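Local coordinates for protein undecaprenyl Pyrophosphate Synthase (Helicobacter pylori, PDB 2D2R) that probably condenses isopentenyl diphosphate with allylic pyrophosphates, using magnesium ions, to build the undecaprenyl pyrophosphate chain, at residues M84-L87 with K88-L91; D120-L123 with Q124-D128. All blocks are in the same frame, centred on the assembly; numbering follows the deposited sequence.

Interaction 1: residues M84-L87 with K88-L91; sequences MKML and KKYL
Met86 and Tyr90 are joined by a backbone hydrogen bond in a run of i to i+4 pairs along the α-helix 80-100, which belongs to the parallel α/β fold of the cis-prenyltransferases. Tyr90 N reaches Met86 O over 2.8 Å at an N-H...O angle of 162°, the donor standing 30° out of the carbonyl plane. One residue earlier, Lys89 N donates to Lys85 O at 3.0 Å and lies closer to that carbonyl's plane. The first link of the run is weak: Lys88 N stands 3.4 Å from Met84 O, although its N-H is well aimed. Leu91 N is likewise paired with Leu87 O, but the position of that oxygen is less certain.

The lysine ammonium groups find their partners outside residues 84-91. Lys88 runs its aliphatic part past the backbone, Lys88 CG lying 3.0 Å from Lys85 O, and carries NZ to a salt bridge with Glu117 of helix 116-129. Lys89 sends CG away from its own backbone N (chi1 -162°), then folds at its last two torsions, and its NZ forms a salt bridge with Asp93 one turn on. Before that fold is complete, Lys89 CE passes 4.2 Å from Met86 CE, the two chains running alongside each other in the same direction.

Met84, Leu87 and the side chain of Lys88 all rest on Leu118 of helix 116-129, while the Tyr90 ring packs against Val45 and Leu48 of helix 37-56, the helix that carries His41, a probable substrate-binding residue. Leu87 and Leu91 point the same way, and Leu87 CD2 meets Leu91 CD1 at 4.1 Å.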
ATOM      1  N   MET A  84      -7.241   9.785  24.818  1.00 54.39           N
ATOM      2  CA  MET A  84      -8.601  10.008  24.349  1.00 54.62           C
ATOM      3  C   MET A  84      -9.242  11.242  24.996  1.00 54.32           C
ATOM      4  O   MET A  84     -10.256  11.744  24.521  1.00 52.21           O
ATOM      5  CB  MET A  84      -9.458   8.780  24.640  1.00 55.50           C
ATOM      6  CG  MET A  84      -8.968   7.500  23.996  1.00 56.58           C
ATOM      7  SD  MET A  84     -10.199   6.238  24.336  1.00 58.21           S
ATOM      8  CE  MET A  84     -11.648   7.184  23.883  1.00 59.15           C
ATOM      9  N   LYS A  85      -8.659  11.698  26.103  1.00 55.11           N
ATOM     10  CA  LYS A  85      -9.140  12.895  26.802  1.00 55.87           C
ATOM     11  C   LYS A  85      -8.674  14.072  25.982  1.00 55.03           C
ATOM     12  O   LYS A  85      -9.448  14.973  25.632  1.00 54.12           O
ATOM     13  CB  LYS A  85      -8.519  12.986  28.203  1.00 57.33           C
ATOM     14  CG  LYS A  85      -8.793  14.299  28.953  1.00 60.24           C
ATOM     15  CD  LYS A  85      -9.686  14.058  30.199  1.00 61.65           C
ATOM     16  CE  LYS A  85      -9.516  15.162  31.299  1.00 62.99           C
ATOM     17  NZ  LYS A  85      -9.906  16.577  30.942  1.00 62.44           N
ATOM     18  N   MET A  86      -7.385  14.028  25.669  1.00 54.59           N
ATOM     19  CA  MET A  86      -6.739  15.065  24.903  1.00 55.16           C
ATOM     20  C   MET A  86      -7.312  15.135  23.507  1.00 54.55           C
ATOM     21  O   MET A  86      -7.401  16.208  22.926  1.00 54.66           O
ATOM     22  CB  MET A  86      -5.233  14.802  24.855  1.00 55.89           C
ATOM     23  CG  MET A  86      -4.587  14.797  26.242  1.00 57.74           C
ATOM     24  SD  MET A  86      -5.025  16.287  27.276  1.00 60.07           S
ATOM     25  CE  MET A  86      -3.771  17.523  26.735  1.00 59.90           C
ATOM     26  N   LEU A  87      -7.704  13.993  22.960  1.00 53.82           N
ATOM     27  CA  LEU A  87      -8.273  14.005  21.617  1.00 53.40           C
ATOM     28  C   LEU A  87      -9.542  14.842  21.599  1.00 53.55           C
ATOM     29  O   LEU A  87      -9.684  15.770  20.801  1.00 52.31           O
ATOM     30  CB  LEU A  87      -8.615  12.596  21.169  1.00 52.40           C
ATOM     31  CG  LEU A  87      -8.031  12.213  19.819  1.00 52.54           C
ATOM     32  CD1 LEU A  87      -8.560  10.824  19.395  1.00 51.47           C
ATOM     33  CD2 LEU A  87      -8.379  13.274  18.798  1.00 50.84           C
ATOM     34  N   LYS A  88     -10.454  14.499  22.501  1.00 54.77           N
ATOM     35  CA  LYS A  88     -11.736  15.183  22.604  1.00 56.62           C
ATOM     36  C   LYS A  88     -11.539  16.658  22.877  1.00 56.11           C
ATOM     37  O   LYS A  88     -12.248  17.489  22.327  1.00 56.24           O
ATOM     38  CB  LYS A  88     -12.578  14.552  23.718  1.00 59.26           C
ATOM     39  CG  LYS A  88     -12.406  15.166  25.110  1.00 62.74           C
ATOM     40  CD  LYS A  88     -13.529  16.165  25.401  1.00 64.87           C
ATOM     41  CE  LYS A  88     -14.902  15.485  25.285  1.00 65.82           C
ATOM     42  NZ  LYS A  88     -16.015  16.341  25.809  1.00 66.83           N
ATOM     43  N   LYS A  89     -10.574  16.982  23.730  1.00 56.05           N
ATOM     44  CA  LYS A  89     -10.325  18.374  24.043  1.00 56.39           C
ATOM     45  C   LYS A  89      -9.979  18.959  22.713  1.00 56.22           C
ATOM     46  O   LYS A  89     -10.605  19.916  22.253  1.00 56.39           O
ATOM     47  CB  LYS A  89      -9.132  18.540  24.987  1.00 57.27           C
ATOM     48  CG  LYS A  89      -9.095  19.910  25.678  1.00 57.70           C
ATOM     49  CD  LYS A  89      -7.898  20.071  26.600  1.00 59.04           C
ATOM     50  CE  LYS A  89      -6.636  20.401  25.798  1.00 60.91           C
ATOM     51  NZ  LYS A  89      -6.770  21.682  25.034  1.00 60.73           N
ATOM     52  N   TYR A  90      -8.987  18.330  22.088  1.00 55.52           N
ATOM     53  CA  TYR A  90      -8.499  18.748  20.790  1.00 55.08           C
ATOM     54  C   TYR A  90      -9.634  19.028  19.821  1.00 54.23           C
ATOM     55  O   TYR A  90      -9.643  20.043  19.138  1.00 53.93           O
ATOM     56  CB  TYR A  90      -7.595  17.677  20.190  1.00 55.37           C
ATOM     57  CG  TYR A  90      -7.170  18.041  18.793  1.00 57.79           C
ATOM     58  CD1 TYR A  90      -6.201  19.027  18.580  1.00 58.61           C
ATOM     59  CD2 TYR A  90      -7.801  17.482  17.669  1.00 57.72           C
ATOM     60  CE1 TYR A  90      -5.873  19.465  17.283  1.00 58.83           C
ATOM     61  CE2 TYR A  90      -7.476  17.910  16.373  1.00 58.79           C
ATOM     62  CZ  TYR A  90      -6.516  18.909  16.197  1.00 59.21           C
ATOM     63  OH  TYR A  90      -6.236  19.410  14.952  1.00 60.18           O
ATOM     64  N   LEU A  91     -10.603  18.128  19.765  1.00 54.12           N
ATOM     65  CA  LEU A  91     -11.703  18.303  18.829  1.00 54.34           C
ATOM     66  C   LEU A  91     -12.703  19.361  19.262  1.00 56.01           C
ATOM     67  O   LEU A  91     -13.172  20.143  18.445  1.00 55.57           O
ATOM     68  CB  LEU A  91     -12.386  16.958  18.565  1.00 52.63           C
ATOM     69  CG  LEU A  91     -11.544  15.921  17.788  1.00 50.36           C
ATOM     70  CD1 LEU A  91     -12.204  14.553  17.877  1.00 49.81           C
ATOM     71  CD2 LEU A  91     -11.354  16.358  16.348  1.00 48.31           C
TER

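Interaction 2: residues D120-L123 with Q124-D128; sequences DTIL and QLEND
Glu126 lies against Ile122 and Leu123 one turn back on helix 116-129, the crossover helix of the β-α-β unit that joins strands 104-108 and 136-140. Glu126 CB sits 3.3 Å from Leu123 O. With CG placed opposite its own carbonyl carbon (chi1 -79°), the chain turns back along the helix, and Glu126 CG comes 3.6 Å from Ile122 O. Glu126 CD is still 4.2 Å from Ile122 O. Beyond CG the chain is fully extended, so the carboxylate is carried over the flank of Leu123, where Glu126 OE2 meets Leu123 CD2 at 3.8 Å and Leu123 CA at a similar range. The other oxygen, OE1, accepts a hydrogen bond from the backbone N of Ala107, which pins the end of the side chain to strand 104-108; Phe105 and Arg106 of that strand also touch the Glu126 side chain.

Beneath this side chain the helical bonds are regular. Glu126 N lies 3.1 Å from Ile122 O, nearly in line with that C=O bond (C=O...N 165°), and Asn127 N binds Leu123 O at 3.0 Å. Thr121 OG1 is satisfied within the helix by Glu117 O. On another flank Asp120 and Gln124 lie side by side and head the same way, their carboxylate and amide planes 53° apart, and the carboxylate oxygen OD1 of Asp120 comes 4.0 Å from CG of Gln124.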
ATOM      1  N   ASP A 120     -18.721  10.198  21.234  1.00 48.14           N
ATOM      2  CA  ASP A 120     -19.821  11.157  21.249  1.00 48.35           C
ATOM      3  C   ASP A 120     -19.400  12.479  20.590  1.00 46.96           C
ATOM      4  O   ASP A 120     -20.123  13.032  19.740  1.00 46.99           O
ATOM      5  CB  ASP A 120     -20.268  11.399  22.707  1.00 50.03           C
ATOM      6  CG  ASP A 120     -21.649  11.996  22.795  1.00 52.59           C
ATOM      7  OD1 ASP A 120     -21.807  13.194  22.456  1.00 54.48           O
ATOM      8  OD2 ASP A 120     -22.585  11.271  23.194  1.00 53.74           O
ATOM      9  N   THR A 121     -18.236  12.994  20.960  1.00 44.70           N
ATOM     10  CA  THR A 121     -17.801  14.235  20.363  1.00 43.67           C
ATOM     11  C   THR A 121     -17.452  14.007  18.915  1.00 43.17           C
ATOM     12  O   THR A 121     -17.675  14.875  18.064  1.00 41.33           O
ATOM     13  CB  THR A 121     -16.594  14.782  21.071  1.00 44.79           C
ATOM     14  OG1 THR A 121     -16.953  15.054  22.434  1.00 46.48           O
ATOM     15  CG2 THR A 121     -16.094  16.043  20.387  1.00 43.55           C
ATOM     16  N   ILE A 122     -16.897  12.835  18.620  1.00 43.13           N
ATOM     17  CA  ILE A 122     -16.552  12.557  17.237  1.00 43.97           C
ATOM     18  C   ILE A 122     -17.817  12.621  16.375  1.00 46.04           C
ATOM     19  O   ILE A 122     -17.948  13.460  15.464  1.00 45.01           O
ATOM     20  CB  ILE A 122     -15.870  11.184  17.132  1.00 43.85           C
ATOM     21  CG1 ILE A 122     -14.426  11.312  17.644  1.00 42.69           C
ATOM     22  CG2 ILE A 122     -15.966  10.651  15.697  1.00 42.64           C
ATOM     23  CD1 ILE A 122     -13.688   9.956  17.783  1.00 41.91           C
ATOM     24  N   LEU A 123     -18.768  11.758  16.694  1.00 48.41           N
ATOM     25  CA  LEU A 123     -20.014  11.717  15.947  1.00 51.28           C
ATOM     26  C   LEU A 123     -20.654  13.103  15.824  1.00 51.46           C
ATOM     27  O   LEU A 123     -21.224  13.445  14.792  1.00 52.32           O
ATOM     28  CB  LEU A 123     -21.000  10.749  16.610  1.00 53.55           C
ATOM     29  CG  LEU A 123     -20.616   9.267  16.808  1.00 55.44           C
ATOM     30  CD1 LEU A 123     -21.813   8.527  17.367  1.00 56.13           C
ATOM     31  CD2 LEU A 123     -20.203   8.623  15.507  1.00 57.30           C
ATOM     32  N   GLN A 124     -20.548  13.918  16.860  1.00 50.99           N
ATOM     33  CA  GLN A 124     -21.158  15.233  16.781  1.00 50.74           C
ATOM     34  C   GLN A 124     -20.463  16.205  15.873  1.00 50.56           C
ATOM     35  O   GLN A 124     -21.122  16.992  15.193  1.00 50.28           O
ATOM     36  CB  GLN A 124     -21.308  15.837  18.175  1.00 51.67           C
ATOM     37  CG  GLN A 124     -22.390  15.136  18.992  1.00 52.80           C
ATOM     38  CD  GLN A 124     -23.517  16.067  19.353  1.00 53.39           C
ATOM     39  OE1 GLN A 124     -23.310  17.087  20.028  1.00 53.40           O
ATOM     40  NE2 GLN A 124     -24.717  15.732  18.904  1.00 52.82           N
ATOM     41  N   LEU A 125     -19.135  16.179  15.839  1.00 49.87           N
ATOM     42  CA  LEU A 125     -18.458  17.120  14.955  1.00 49.85           C
ATOM     43  C   LEU A 125     -18.806  16.713  13.528  1.00 49.52           C
ATOM     44  O   LEU A 125     -18.879  17.556  12.643  1.00 48.77           O
ATOM     45  CB  LEU A 125     -16.945  17.099  15.171  1.00 49.07           C
ATOM     46  CG  LEU A 125     -16.107  18.161  14.464  1.00 49.83           C
ATOM     47  CD1 LEU A 125     -16.573  19.543  14.865  1.00 50.31           C
ATOM     48  CD2 LEU A 125     -14.641  17.988  14.850  1.00 50.47           C
ATOM     49  N   GLU A 126     -19.041  15.416  13.332  1.00 50.49           N
ATOM     50  CA  GLU A 126     -19.410  14.885  12.018  1.00 51.52           C
ATOM     51  C   GLU A 126     -20.777  15.427  11.620  1.00 52.24           C
ATOM     52  O   GLU A 126     -20.928  16.023  10.556  1.00 50.58           O
ATOM     53  CB  GLU A 126     -19.411  13.356  12.039  1.00 51.19           C
ATOM     54  CG  GLU A 126     -17.991  12.758  11.943  1.00 51.64           C
ATOM     55  CD  GLU A 126     -17.978  11.239  11.954  1.00 53.07           C
ATOM     56  OE1 GLU A 126     -17.088  10.644  11.287  1.00 53.12           O
ATOM     57  OE2 GLU A 126     -18.851  10.637  12.637  1.00 52.99           O
ATOM     58  N   ASN A 127     -21.758  15.231  12.494  1.00 54.41           N
ATOM     59  CA  ASN A 127     -23.117  15.729  12.272  1.00 56.69           C
ATOM     60  C   ASN A 127     -23.044  17.204  11.897  1.00 57.61           C
ATOM     61  O   ASN A 127     -23.502  17.618  10.828  1.00 58.78           O
ATOM     62  CB  ASN A 127     -23.958  15.596  13.560  1.00 57.51           C
ATOM     63  CG  ASN A 127     -24.869  14.356  13.568  1.00 59.03           C
ATOM     64  OD1 ASN A 127     -24.430  13.237  13.834  1.00 59.75           O
ATOM     65  ND2 ASN A 127     -26.147  14.566  13.272  1.00 59.66           N
ATOM     66  N   ASP A 128     -22.437  17.986  12.779  1.00 57.91           N
ATOM     67  CA  ASP A 128     -22.317  19.424  12.614  1.00 58.34           C
ATOM     68  C   ASP A 128     -21.662  19.962  11.360  1.00 59.00           C
ATOM     69  O   ASP A 128     -21.950  21.087  10.932  1.00 58.63           O
ATOM     70  CB  ASP A 128     -21.587  19.992  13.821  1.00 58.84           C
ATOM     71  CG  ASP A 128     -22.444  19.983  15.078  1.00 59.80           C
ATOM     72  OD1 ASP A 128     -23.332  19.105  15.214  1.00 58.63           O
ATOM     73  OD2 ASP A 128     -22.213  20.858  15.940  1.00 61.20           O
TER

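In the fold
From the N terminus, helix 80-100 comes first and holds interaction 1; strand 104-108 follows, and helix 116-129 then holds interaction 2. Each contact is local to its own helix, so neither closes a long loop, and the two stand in series without nesting or crossing. Their centres lie 13 Å apart, and the helices meet directly: Leu91 CD1 packs 3.9 Å from Ile122 CG1, Leu91 CD2 touches Leu125 CD2, and Lys88 CE lies 3.5 Å from Thr121 OG1. Interaction 1 thereby links helix 37-56 to helix 116-129, and interaction 2 carries the packing on to strand 104-108, the outermost on its side of the chain's parallel sheet.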